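Local structure of tyrosyl-DNA phosphodiesterase 2 (Danio rerio, 4F1H) at residues Q136-A141 with F209-K214; T70-R75 with L99-T104; I87-T92 with R132-K137. The protein belongs to the endonuclease/exonuclease/phosphatase family, whose members share the DNase I-like fold, and has a magnesium ion bound in this model. All coordinates share one frame; numbering follows the deposited sequence.

Interaction 1: Q136-A141 with F209-K214; sequences QKIKEA and FLRSAK
Arg211 lays the start of its side chain alongside Ile138, the two running past each other in opposite directions, and carries its guanidinium on toward the C-terminal part of helix 124-140. The contact belongs to the alpha/beta sandwich of the DNase I-like fold: the helix packs on a mixed sheet and strand 202-211 runs beneath it, roughly parallel, with the segment axes approaching to 9.4 Å. Two branches of Ile138 divide the apolar work. CD1 meets the CB of Phe209 at 3.8 Å, the two side chains crossing at about a right angle, and the phenyl ring then leads away from the helix. CG2 of Ile138 lies 3.9 Å from CB of Arg211. Val147 of the neighbouring strand and Val170 extend this apolar patch beside Ile138. Past its methylenes, the arginine becomes polar. Its CG stands anti to the backbone N (chi1 -169°), and a bend at chi3 redirects the chain. The tip then faces backbone carbonyls near Ala141. NH2 donates to the O of Ala141 at 2.9 Å in a nearly straight bond (170° at the hydrogen); the oxygen lies in the guanidinium plane, although the nitrogen stands above the carbonyl plane by 39°. The O of Ile138 also lies 3.0 Å from NH2. NE is hydrogen-bonded to the O of Ser212, while NH1 reaches the carbonyls of Pro142 and Ala145, so all three nitrogens are engaged and the rotation of the group is fixed. A positive charge facing carbonyls at the C-terminal end of a helix would be expected to be favourable electrostatically. The methyl of Ala141 completes the fit, its CB 3.7 Å from NH2 of Arg211.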
ATOM      1  N   GLN B 136     -13.724   3.251  -3.556  1.00 20.56           N
ATOM      2  CA  GLN B 136     -15.114   3.098  -3.122  1.00 25.52           C
ATOM      3  C   GLN B 136     -16.076   3.264  -4.291  1.00 25.20           C
ATOM      4  O   GLN B 136     -17.041   2.502  -4.411  1.00 22.92           O
ATOM      5  CB  GLN B 136     -15.476   4.061  -1.988  1.00 28.14           C
ATOM      6  CG  GLN B 136     -16.874   3.776  -1.413  1.00 42.08           C
ATOM      7  CD  GLN B 136     -17.006   2.370  -0.819  1.00 53.34           C
ATOM      8  OE1 GLN B 136     -16.017   1.756  -0.400  1.00 59.64           O
ATOM      9  NE2 GLN B 136     -18.235   1.852  -0.790  1.00 50.03           N
ATOM     10  N   LYS B 137     -15.792   4.217  -5.192  1.00 23.60           N
ATOM     11  CA  LYS B 137     -16.667   4.421  -6.339  1.00 20.05           C
ATOM     12  C   LYS B 137     -16.556   3.260  -7.328  1.00 19.40           C
ATOM     13  O   LYS B 137     -17.552   2.890  -7.960  1.00 21.75           O
ATOM     14  CB  LYS B 137     -16.359   5.740  -7.048  1.00 22.34           C
ATOM     15  CG  LYS B 137     -16.635   6.964  -6.204  1.00 25.31           C
ATOM     16  CD  LYS B 137     -18.129   7.158  -5.963  1.00 27.94           C
ATOM     17  CE  LYS B 137     -18.339   8.285  -4.950  1.00 39.08           C
ATOM     18  NZ  LYS B 137     -19.768   8.534  -4.598  1.00 48.19           N
ATOM     19  N   ILE B 138     -15.371   2.672  -7.469  1.00 19.08           N
ATOM     20  CA  ILE B 138     -15.224   1.496  -8.336  1.00 16.81           C
ATOM     21  C   ILE B 138     -16.035   0.330  -7.756  1.00 26.86           C
ATOM     22  O   ILE B 138     -16.767  -0.343  -8.495  1.00 24.11           O
ATOM     23  CB  ILE B 138     -13.752   1.054  -8.465  1.00 20.44           C
ATOM     24  CG1 ILE B 138     -12.944   2.133  -9.174  1.00 20.62           C
ATOM     25  CG2 ILE B 138     -13.616  -0.308  -9.193  1.00 20.18           C
ATOM     26  CD1 ILE B 138     -11.404   1.778  -9.253  1.00 19.38           C
ATOM     27  N   LYS B 139     -15.900   0.085  -6.448  1.00 26.23           N
ATOM     28  CA  LYS B 139     -16.696  -0.962  -5.782  1.00 25.97           C
ATOM     29  C   LYS B 139     -18.202  -0.799  -5.964  1.00 27.79           C
ATOM     30  O   LYS B 139     -18.920  -1.785  -6.213  1.00 30.75           O
ATOM     31  CB  LYS B 139     -16.409  -0.964  -4.287  1.00 29.04           C
ATOM     32  CG  LYS B 139     -15.048  -1.466  -3.887  1.00 45.85           C
ATOM     33  CD  LYS B 139     -14.978  -1.620  -2.369  1.00 52.29           C
ATOM     34  CE  LYS B 139     -16.117  -2.482  -1.819  1.00 58.71           C
ATOM     35  NZ  LYS B 139     -16.036  -2.611  -0.331  1.00 64.98           N
ATOM     36  N   GLU B 140     -18.685   0.436  -5.843  1.00 25.74           N
ATOM     37  CA  GLU B 140     -20.132   0.705  -5.840  1.00 25.39           C
ATOM     38  C   GLU B 140     -20.733   0.957  -7.200  1.00 24.80           C
ATOM     39  O   GLU B 140     -21.932   1.198  -7.321  1.00 26.20           O
ATOM     40  CB  GLU B 140     -20.425   1.946  -4.996  1.00 28.22           C
ATOM     41  CG  GLU B 140     -20.046   1.814  -3.527  1.00 35.53           C
ATOM     42  CD  GLU B 140     -20.272   3.126  -2.780  1.00 41.81           C
ATOM     43  OE1 GLU B 140     -20.540   4.157  -3.447  1.00 44.03           O
ATOM     44  OE2 GLU B 140     -20.181   3.125  -1.528  1.00 46.33           O
ATOM     45  N   ALA B 141     -19.918   0.929  -8.242  1.00 21.00           N
ATOM     46  CA  ALA B 141     -20.439   1.211  -9.570  1.00 23.14           C
ATOM     47  C   ALA B 141     -21.492   0.150  -9.922  1.00 23.65           C
ATOM     48  O   ALA B 141     -21.394  -0.983  -9.449  1.00 24.94           O
ATOM     49  CB  ALA B 141     -19.289   1.170 -10.584  1.00 20.48           C
ATOM     50  N   PHE B 209      -7.132   0.796 -13.203  1.00 17.70           N
ATOM     51  CA  PHE B 209      -7.865  -0.158 -12.326  1.00 16.15           C
ATOM     52  C   PHE B 209      -9.067  -0.677 -13.098  1.00 17.72           C
ATOM     53  O   PHE B 209      -9.757   0.091 -13.783  1.00 19.86           O
ATOM     54  CB  PHE B 209      -8.302   0.521 -11.015  1.00 15.03           C
ATOM     55  CG  PHE B 209      -7.148   1.064 -10.185  1.00 18.30           C
ATOM     56  CD1 PHE B 209      -5.920   0.401 -10.133  1.00 22.82           C
ATOM     57  CD2 PHE B 209      -7.297   2.265  -9.490  1.00 21.08           C
ATOM     58  CE1 PHE B 209      -4.860   0.918  -9.378  1.00 23.24           C
ATOM     59  CE2 PHE B 209      -6.256   2.781  -8.719  1.00 23.90           C
ATOM     60  CZ  PHE B 209      -5.026   2.113  -8.683  1.00 20.64           C
ATOM     61  N   LEU B 210      -9.311  -1.982 -13.011  1.00 18.19           N
ATOM     62  CA  LEU B 210     -10.354  -2.640 -13.794  1.00 18.27           C
ATOM     63  C   LEU B 210     -11.255  -3.453 -12.890  1.00 19.67           C
ATOM     64  O   LEU B 210     -10.773  -4.170 -12.014  1.00 21.16           O
ATOM     65  CB  LEU B 210      -9.705  -3.545 -14.857  1.00 16.55           C
ATOM     66  CG  LEU B 210     -10.653  -4.498 -15.591  1.00 21.41           C
ATOM     67  CD1 LEU B 210     -11.621  -3.696 -16.509  1.00 21.05           C
ATOM     68  CD2 LEU B 210      -9.867  -5.532 -16.419  1.00 21.03           C
ATOM     69  N   ARG B 211     -12.569  -3.323 -13.076  1.00 19.72           N
ATOM     70  CA  ARG B 211     -13.536  -4.207 -12.409  1.00 18.00           C
ATOM     71  C   ARG B 211     -14.520  -4.739 -13.455  1.00 21.09           C
ATOM     72  O   ARG B 211     -14.977  -3.992 -14.338  1.00 20.34           O
ATOM     73  CB  ARG B 211     -14.300  -3.456 -11.312  1.00 18.05           C
ATOM     74  CG  ARG B 211     -15.122  -4.406 -10.415  1.00 18.91           C
ATOM     75  CD  ARG B 211     -16.322  -3.671  -9.845  1.00 21.22           C
ATOM     76  NE  ARG B 211     -17.371  -3.586 -10.848  1.00 22.05           N
ATOM     77  CZ  ARG B 211     -18.539  -2.981 -10.664  1.00 24.14           C
ATOM     78  NH1 ARG B 211     -19.435  -2.985 -11.632  1.00 21.95           N
ATOM     79  NH2 ARG B 211     -18.798  -2.364  -9.522  1.00 22.44           N
ATOM     80  N   SER B 212     -14.818  -6.047 -13.412  1.00 20.69           N
ATOM     81  CA  SER B 212     -15.803  -6.586 -14.350  1.00 22.70           C
ATOM     82  C   SER B 212     -17.224  -6.230 -13.947  1.00 23.51           C
ATOM     83  O   SER B 212     -17.479  -5.741 -12.845  1.00 23.59           O
ATOM     84  CB  SER B 212     -15.695  -8.113 -14.446  1.00 25.80           C
ATOM     85  OG  SER B 212     -14.383  -8.506 -14.781  1.00 31.79           O
ATOM     86  N   ALA B 213     -18.149  -6.489 -14.867  1.00 21.60           N
ATOM     87  CA  ALA B 213     -19.586  -6.402 -14.583  1.00 21.77           C
ATOM     88  C   ALA B 213     -19.972  -7.799 -14.127  1.00 34.74           C
ATOM     89  O   ALA B 213     -19.472  -8.778 -14.697  1.00 33.88           O
ATOM     90  CB  ALA B 213     -20.349  -6.084 -15.868  1.00 22.77           C
ATOM     91  N   LYS B 214     -20.850  -7.897 -13.123  1.00 35.97           N
ATOM     92  CA  LYS B 214     -21.471  -9.187 -12.740  1.00 44.88           C
ATOM     93  C   LYS B 214     -22.368  -9.801 -13.820  1.00 47.76           C
ATOM     94  O   LYS B 214     -22.579 -11.019 -13.846  1.00 55.78           O
ATOM     95  CB  LYS B 214     -22.323  -9.017 -11.485  1.00 49.71           C
ATOM     96  CG  LYS B 214     -21.624  -8.365 -10.326  1.00 54.03           C
ATOM     97  CD  LYS B 214     -20.755  -9.355  -9.583  1.00 63.04           C
ATOM     98  CE  LYS B 214     -20.301  -8.768  -8.254  1.00 70.83           C
ATOM     99  NZ  LYS B 214     -19.489  -9.717  -7.433  1.00 73.82           N
TER

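Interaction 2: T70-R75 with L99-T104; sequences TGIMLR and LIAQVT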
ATOM      1  N   THR B  70      -8.605  17.511 -15.771  1.00 15.08           N
ATOM      2  CA  THR B  70      -8.588  16.218 -16.477  1.00 13.13           C
ATOM      3  C   THR B  70      -9.583  16.267 -17.628  1.00 12.86           C
ATOM      4  O   THR B  70     -10.358  17.240 -17.740  1.00 16.76           O
ATOM      5  CB  THR B  70      -9.014  15.108 -15.529  1.00 13.56           C
ATOM      6  OG1 THR B  70     -10.322  15.426 -15.001  1.00 15.32           O
ATOM      7  CG2 THR B  70      -7.969  14.998 -14.356  1.00 14.87           C
ATOM      8  N   GLY B  71      -9.578  15.248 -18.490  1.00 13.39           N
ATOM      9  CA  GLY B  71     -10.603  15.144 -19.517  1.00 14.74           C
ATOM     10  C   GLY B  71     -10.826  13.689 -19.882  1.00 13.57           C
ATOM     11  O   GLY B  71      -9.967  12.862 -19.621  1.00 15.12           O
ATOM     12  N   ILE B  72     -11.998  13.383 -20.424  1.00 14.45           N
ATOM     13  CA  ILE B  72     -12.269  12.089 -21.012  1.00 16.10           C
ATOM     14  C   ILE B  72     -12.745  12.339 -22.443  1.00 14.84           C
ATOM     15  O   ILE B  72     -13.638  13.159 -22.669  1.00 17.26           O
ATOM     16  CB  ILE B  72     -13.331  11.305 -20.209  1.00 12.51           C
ATOM     17  CG1 ILE B  72     -12.805  10.919 -18.828  1.00 12.94           C
ATOM     18  CG2 ILE B  72     -13.746  10.042 -20.960  1.00 15.57           C
ATOM     19  CD1 ILE B  72     -13.912  10.215 -17.988  1.00 20.70           C
ATOM     20  N   MET B  73     -12.103  11.682 -23.421  1.00 14.53           N
ATOM     21  CA  MET B  73     -12.523  11.790 -24.830  1.00 15.24           C
ATOM     22  C   MET B  73     -13.115  10.447 -25.196  1.00 18.75           C
ATOM     23  O   MET B  73     -12.528   9.379 -24.892  1.00 17.17           O
ATOM     24  CB  MET B  73     -11.305  12.075 -25.725  1.00 16.36           C
ATOM     25  CG  MET B  73     -10.644  13.394 -25.382  1.00 17.64           C
ATOM     26  SD  MET B  73      -9.027  13.558 -26.224  1.00 20.07           S
ATOM     27  CE  MET B  73      -9.504  13.407 -27.972  1.00 20.76           C
ATOM     28  N   LEU B  74     -14.279  10.475 -25.848  1.00 14.85           N
ATOM     29  CA  LEU B  74     -14.986   9.252 -26.267  1.00 14.98           C
ATOM     30  C   LEU B  74     -15.060   9.167 -27.796  1.00 13.60           C
ATOM     31  O   LEU B  74     -15.458  10.128 -28.457  1.00 15.79           O
ATOM     32  CB  LEU B  74     -16.435   9.268 -25.722  1.00 14.72           C
ATOM     33  CG  LEU B  74     -16.548   9.443 -24.211  1.00 16.89           C
ATOM     34  CD1 LEU B  74     -18.033   9.565 -23.744  1.00 18.93           C
ATOM     35  CD2 LEU B  74     -15.819   8.312 -23.515  1.00 17.18           C
ATOM     36  N   ARG B  75     -14.654   8.044 -28.388  1.00 15.33           N
ATOM     37  CA  ARG B  75     -14.721   7.940 -29.844  1.00 16.80           C
ATOM     38  C   ARG B  75     -16.182   7.759 -30.267  1.00 17.10           C
ATOM     39  O   ARG B  75     -16.774   6.711 -29.994  1.00 19.76           O
ATOM     40  CB  ARG B  75     -13.905   6.743 -30.333  1.00 18.69           C
ATOM     41  CG  ARG B  75     -13.676   6.783 -31.881  1.00 23.80           C
ATOM     42  CD  ARG B  75     -12.369   6.081 -32.312  1.00 36.13           C
ATOM     43  NE  ARG B  75     -12.138   6.288 -33.752  1.00 39.63           N
ATOM     44  CZ  ARG B  75     -11.215   7.098 -34.284  1.00 40.52           C
ATOM     45  NH1 ARG B  75     -10.361   7.771 -33.520  1.00 28.49           N
ATOM     46  NH2 ARG B  75     -11.119   7.216 -35.607  1.00 37.38           N
ATOM     47  N   LEU B  99     -13.603  12.462 -12.345  1.00 14.29           N
ATOM     48  CA  LEU B  99     -14.497  12.681 -13.496  1.00 15.53           C
ATOM     49  C   LEU B  99     -14.975  11.318 -13.986  1.00 15.22           C
ATOM     50  O   LEU B  99     -14.155  10.426 -14.245  1.00 16.02           O
ATOM     51  CB  LEU B  99     -13.712  13.413 -14.599  1.00 15.48           C
ATOM     52  CG  LEU B  99     -14.345  13.556 -15.997  1.00 17.84           C
ATOM     53  CD1 LEU B  99     -15.707  14.306 -15.981  1.00 20.40           C
ATOM     54  CD2 LEU B  99     -13.317  14.246 -16.938  1.00 17.19           C
ATOM     55  N   ILE B 100     -16.293  11.130 -14.090  1.00 14.55           N
ATOM     56  CA  ILE B 100     -16.872   9.824 -14.412  1.00 17.46           C
ATOM     57  C   ILE B 100     -17.753  10.020 -15.630  1.00 17.62           C
ATOM     58  O   ILE B 100     -18.541  10.952 -15.665  1.00 20.02           O
ATOM     59  CB  ILE B 100     -17.753   9.345 -13.236  1.00 20.20           C
ATOM     60  CG1 ILE B 100     -16.871   9.045 -12.011  1.00 20.09           C
ATOM     61  CG2 ILE B 100     -18.581   8.098 -13.645  1.00 19.30           C
ATOM     62  CD1 ILE B 100     -17.616   8.902 -10.698  1.00 22.51           C
ATOM     63  N   ALA B 101     -17.608   9.161 -16.645  1.00 14.91           N
ATOM     64  CA  ALA B 101     -18.528   9.123 -17.801  1.00 15.93           C
ATOM     65  C   ALA B 101     -19.059   7.715 -17.924  1.00 18.51           C
ATOM     66  O   ALA B 101     -18.286   6.754 -17.964  1.00 16.01           O
ATOM     67  CB  ALA B 101     -17.832   9.542 -19.107  1.00 17.68           C
ATOM     68  N   GLN B 102     -20.381   7.576 -17.954  1.00 16.80           N
ATOM     69  CA  GLN B 102     -21.025   6.277 -18.181  1.00 18.01           C
ATOM     70  C   GLN B 102     -21.406   6.208 -19.643  1.00 18.23           C
ATOM     71  O   GLN B 102     -21.938   7.153 -20.197  1.00 19.05           O
ATOM     72  CB  GLN B 102     -22.276   6.164 -17.303  1.00 18.38           C
ATOM     73  CG  GLN B 102     -21.922   6.281 -15.845  1.00 19.97           C
ATOM     74  CD  GLN B 102     -23.039   5.828 -14.931  1.00 25.73           C
ATOM     75  OE1 GLN B 102     -23.529   6.588 -14.083  1.00 28.77           O
ATOM     76  NE2 GLN B 102     -23.445   4.580 -15.094  1.00 25.44           N
ATOM     77  N   VAL B 103     -21.072   5.096 -20.292  1.00 16.36           N
ATOM     78  CA  VAL B 103     -21.262   4.966 -21.723  1.00 18.50           C
ATOM     79  C   VAL B 103     -21.690   3.527 -22.036  1.00 17.76           C
ATOM     80  O   VAL B 103     -21.637   2.669 -21.149  1.00 18.55           O
ATOM     81  CB  VAL B 103     -19.967   5.277 -22.511  1.00 19.62           C
ATOM     82  CG1 VAL B 103     -19.380   6.676 -22.102  1.00 17.59           C
ATOM     83  CG2 VAL B 103     -18.896   4.151 -22.319  1.00 19.77           C
ATOM     84  N   THR B 104     -22.135   3.266 -23.275  1.00 21.18           N
ATOM     85  CA  THR B 104     -22.279   1.872 -23.734  1.00 19.85           C
ATOM     86  C   THR B 104     -21.320   1.617 -24.897  1.00 18.69           C
ATOM     87  O   THR B 104     -21.069   2.504 -25.721  1.00 21.08           O
ATOM     88  CB  THR B 104     -23.732   1.472 -24.155  1.00 23.42           C
ATOM     89  OG1 THR B 104     -24.132   2.246 -25.275  1.00 28.03           O
ATOM     90  CG2 THR B 104     -24.706   1.747 -23.053  1.00 20.76           C
TER
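Ile72 and Leu99 interleave between two sheets, their side chains passing in opposite directions. Strand 69-75 belongs to one sheet and strand 97-105 to the other, and they run nearly parallel (15°) with axes 8.0 Å apart. No hydrogen bond joins the segments; this is face-to-face packing in the beta sandwich at the heart of the DNase I-like fold. The dense part lies around Leu99. Its CG is anti to the backbone N (chi1 170°), and its CD2 meets CG1 of Ile72 at 3.9 Å, OG1 of Thr70 at 3.8 Å and, also at 3.9 Å, CA of Gly71. CD1 of Ile72 passes on across Leu99 to the CB of Ala101, 4.1 Å off, a small residue facing a long one. Further along, the backbones draw apart, and the CA atoms of Leu74 and Val103 are 8.9 Å from each other. Contact there shrinks to methyl groups: CD1 of Leu74 meets CG1 of Val103 at 3.6 Å as the side chains cross obliquely. The more open side belongs to residues that take no part: Gln102 points away from strand 69-75, and both it and Arg75, whose NH1 is hydrogen-bonded to Tyr58 OH, are partly exposed. Every residue that touches is buried, and apart from the Thr70 hydroxyl the side-chain groups that meet are hydrocarbon. Cohesion between the sheets here therefore rests on shape and exclusion of water, without directional bonds to set the register.

Interaction 3: I87-T92 with R132-K137; sequences ICFPTT and RVVLQK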
ATOM      1  N   ILE B  87     -17.078  14.076  -9.085  1.00 19.36           N
ATOM      2  CA  ILE B  87     -17.139  13.926  -7.621  1.00 19.27           C
ATOM      3  C   ILE B  87     -16.012  14.815  -7.096  1.00 24.28           C
ATOM      4  O   ILE B  87     -14.866  14.686  -7.519  1.00 20.10           O
ATOM      5  CB  ILE B  87     -16.864  12.468  -7.175  1.00 18.15           C
ATOM      6  CG1 ILE B  87     -17.802  11.442  -7.865  1.00 28.08           C
ATOM      7  CG2 ILE B  87     -16.956  12.345  -5.645  1.00 26.50           C
ATOM      8  CD1 ILE B  87     -19.262  11.692  -7.641  1.00 27.73           C
ATOM      9  N   CYS B  88     -16.358  15.741  -6.204  0.59 20.49           N
ATOM     10  CA  CYS B  88     -15.409  16.658  -5.580  0.59 23.85           C
ATOM     11  C   CYS B  88     -14.572  15.925  -4.523  0.59 23.81           C
ATOM     12  O   CYS B  88     -15.059  14.983  -3.884  0.59 27.08           O
ATOM     13  CB  CYS B  88     -16.225  17.810  -4.961  0.59 27.24           C
ATOM     14  SG  CYS B  88     -15.406  18.764  -3.667  0.59 46.96           S
ATOM     15  N   PHE B  89     -13.299  16.311  -4.369  1.00 20.29           N
ATOM     16  CA  PHE B  89     -12.441  15.779  -3.297  1.00 18.32           C
ATOM     17  C   PHE B  89     -12.382  16.928  -2.274  1.00 20.67           C
ATOM     18  O   PHE B  89     -11.722  17.927  -2.509  1.00 19.20           O
ATOM     19  CB  PHE B  89     -11.007  15.546  -3.837  1.00 16.63           C
ATOM     20  CG  PHE B  89     -10.832  14.343  -4.712  1.00 19.19           C
ATOM     21  CD1 PHE B  89     -11.701  13.264  -4.660  1.00 21.83           C
ATOM     22  CD2 PHE B  89      -9.765  14.316  -5.625  1.00 15.99           C
ATOM     23  CE1 PHE B  89     -11.517  12.139  -5.493  1.00 20.26           C
ATOM     24  CE2 PHE B  89      -9.537  13.206  -6.444  1.00 15.44           C
ATOM     25  CZ  PHE B  89     -10.431  12.112  -6.400  1.00 21.33           C
ATOM     26  N   PRO B  90     -13.122  16.831  -1.160  1.00 20.51           N
ATOM     27  CA  PRO B  90     -13.340  17.998  -0.285  1.00 25.61           C
ATOM     28  C   PRO B  90     -12.074  18.656   0.263  1.00 25.57           C
ATOM     29  O   PRO B  90     -12.076  19.876   0.470  1.00 26.01           O
ATOM     30  CB  PRO B  90     -14.167  17.423   0.872  1.00 31.65           C
ATOM     31  CG  PRO B  90     -14.818  16.202   0.310  1.00 34.10           C
ATOM     32  CD  PRO B  90     -13.878  15.646  -0.737  1.00 23.65           C
ATOM     33  N   THR B  91     -11.020  17.873   0.491  1.00 20.93           N
ATOM     34  CA  THR B  91      -9.807  18.456   1.048  1.00 21.02           C
ATOM     35  C   THR B  91      -8.630  18.577   0.074  1.00 20.12           C
ATOM     36  O   THR B  91      -7.479  18.804   0.493  1.00 17.18           O
ATOM     37  CB  THR B  91      -9.363  17.727   2.367  1.00 25.47           C
ATOM     38  OG1 THR B  91      -9.296  16.308   2.164  1.00 22.46           O
ATOM     39  CG2 THR B  91     -10.353  18.024   3.518  1.00 27.39           C
ATOM     40  N   THR B  92      -8.888  18.460  -1.230  1.00 17.17           N
ATOM     41  CA  THR B  92      -7.810  18.778  -2.156  1.00 18.83           C
ATOM     42  C   THR B  92      -7.342  20.228  -2.039  1.00 16.09           C
ATOM     43  O   THR B  92      -8.145  21.174  -1.847  1.00 16.27           O
ATOM     44  CB  THR B  92      -8.174  18.460  -3.644  1.00 15.94           C
ATOM     45  OG1 THR B  92      -7.028  18.659  -4.502  1.00 15.73           O
ATOM     46  CG2 THR B  92      -9.299  19.360  -4.148  1.00 18.20           C
ATOM     47  N   ARG B 132      -8.941   6.410  -1.545  1.00 20.27           N
ATOM     48  CA  ARG B 132     -10.068   5.697  -0.923  1.00 22.58           C
ATOM     49  C   ARG B 132     -11.398   6.028  -1.592  1.00 19.79           C
ATOM     50  O   ARG B 132     -12.219   5.119  -1.813  1.00 22.62           O
ATOM     51  CB  ARG B 132     -10.154   6.027   0.570  1.00 22.77           C
ATOM     52  CG  ARG B 132      -9.038   5.430   1.373  1.00 29.66           C
ATOM     53  CD  ARG B 132      -9.261   5.830   2.833  1.00 33.33           C
ATOM     54  NE  ARG B 132      -8.092   5.490   3.630  1.00 38.42           N
ATOM     55  CZ  ARG B 132      -7.863   4.276   4.115  1.00 42.79           C
ATOM     56  NH1 ARG B 132      -8.739   3.295   3.892  1.00 42.34           N
ATOM     57  NH2 ARG B 132      -6.765   4.046   4.831  1.00 48.39           N
ATOM     58  N   VAL B 133     -11.594   7.298  -1.955  1.00 19.86           N
ATOM     59  CA  VAL B 133     -12.816   7.727  -2.656  1.00 21.38           C
ATOM     60  C   VAL B 133     -12.913   7.032  -4.017  1.00 23.32           C
ATOM     61  O   VAL B 133     -13.990   6.526  -4.383  1.00 23.88           O
ATOM     62  CB  VAL B 133     -12.896   9.257  -2.808  1.00 22.95           C
ATOM     63  CG1 VAL B 133     -14.051   9.657  -3.747  1.00 22.58           C
ATOM     64  CG2 VAL B 133     -13.072   9.907  -1.452  1.00 24.11           C
ATOM     65  N   VAL B 134     -11.786   6.967  -4.746  1.00 18.09           N
ATOM     66  CA  VAL B 134     -11.777   6.272  -6.047  1.00 17.25           C
ATOM     67  C   VAL B 134     -12.156   4.808  -5.932  1.00 19.70           C
ATOM     68  O   VAL B 134     -13.022   4.327  -6.666  1.00 21.43           O
ATOM     69  CB  VAL B 134     -10.412   6.382  -6.765  1.00 17.72           C
ATOM     70  CG1 VAL B 134     -10.387   5.515  -8.040  1.00 21.15           C
ATOM     71  CG2 VAL B 134     -10.119   7.849  -7.101  1.00 19.45           C
ATOM     72  N   LEU B 135     -11.526   4.105  -4.985  1.00 18.78           N
ATOM     73  CA  LEU B 135     -11.757   2.667  -4.880  1.00 21.06           C
ATOM     74  C   LEU B 135     -13.187   2.385  -4.415  1.00 20.68           C
ATOM     75  O   LEU B 135     -13.807   1.405  -4.869  1.00 22.05           O
ATOM     76  CB  LEU B 135     -10.702   1.986  -3.988  1.00 22.67           C
ATOM     77  CG  LEU B 135      -9.247   2.137  -4.447  1.00 25.59           C
ATOM     78  CD1 LEU B 135      -8.327   1.587  -3.343  1.00 23.19           C
ATOM     79  CD2 LEU B 135      -8.999   1.405  -5.791  1.00 22.76           C
ATOM     80  N   GLN B 136     -13.724   3.251  -3.556  1.00 20.56           N
ATOM     81  CA  GLN B 136     -15.114   3.098  -3.122  1.00 25.52           C
ATOM     82  C   GLN B 136     -16.076   3.264  -4.291  1.00 25.20           C
ATOM     83  O   GLN B 136     -17.041   2.502  -4.411  1.00 22.92           O
ATOM     84  CB  GLN B 136     -15.476   4.061  -1.988  1.00 28.14           C
ATOM     85  CG  GLN B 136     -16.874   3.776  -1.413  1.00 42.08           C
ATOM     86  CD  GLN B 136     -17.006   2.370  -0.819  1.00 53.34           C
ATOM     87  OE1 GLN B 136     -16.017   1.756  -0.400  1.00 59.64           O
ATOM     88  NE2 GLN B 136     -18.235   1.852  -0.790  1.00 50.03           N
ATOM     89  N   LYS B 137     -15.792   4.217  -5.192  1.00 23.60           N
ATOM     90  CA  LYS B 137     -16.667   4.421  -6.339  1.00 20.05           C
ATOM     91  C   LYS B 137     -16.556   3.260  -7.328  1.00 19.40           C
ATOM     92  O   LYS B 137     -17.552   2.890  -7.960  1.00 21.75           O
ATOM     93  CB  LYS B 137     -16.359   5.740  -7.048  1.00 22.34           C
ATOM     94  CG  LYS B 137     -16.635   6.964  -6.204  1.00 25.31           C
ATOM     95  CD  LYS B 137     -18.129   7.158  -5.963  1.00 27.94           C
ATOM     96  CE  LYS B 137     -18.339   8.285  -4.950  1.00 39.08           C
ATOM     97  NZ  LYS B 137     -19.768   8.534  -4.598  1.00 48.19           N
TER
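Phe89 turns the edge of its ring to Val133, with CE1 4.0 Å from the valine CG1, which lies near the ring plane. The contact joins helix 124-140 to the end of strand 80-88 and the loop after it, on the helix-covered side of one sheet of the DNase I-like alpha/beta sandwich. Three residues bury most of the surface: Ile87, Phe89 and Val133. Phe89 holds its CG anti to the carbonyl carbon (chi1 -75°), and although its first bond does not aim at the helix, the far end of the ring comes close. There CZ also approaches CG2 of Val134, obliquely to the ring, at 4.3 Å. Phe89 opens a type I beta turn that runs to Thr92, closed by the bond from Thr92 N to Phe89 O (3.2 Å); the turn leads away from segment 132-137 but stays beside the earlier part of helix 124-140, where Thr91 OG1 is hydrogen-bonded to Glu126. One methyl of Val133, CG1, serves both partners: besides the ring it meets CG2 of Ile87, at a looser 4.4 Å. Leu98 of the adjoining strand touches Ile87 and Phe89, continuing the apolar patch under the helix. One turn on from Val133, Lys137 contributes the aliphatic part of its chain, placing its CE 4.3 Å from CG1 of Ile87.

Overall arrangement
From the N terminus, strand 69-75 opens interaction 2, which closes at strand 97-105 and spans a connection that includes strand 80-88. Interaction 3 starts within that loop, at 87-92, and closes only on helix 124-140, so the two cross. Interaction 1 starts on the same helix, sharing Gln136 and Lys137, and closes at the end of strand 202-211; it follows interaction 2 in series. Interaction 2 joins the two sheets, whereas interactions 1 and 3 fasten one helix to separate parts of one sheet. Packing links them: Ile100 CD1 lies 3.8 Å from Ile87 CG1, and Leu135 CD2 is 4.2 Å from Phe209 CD2.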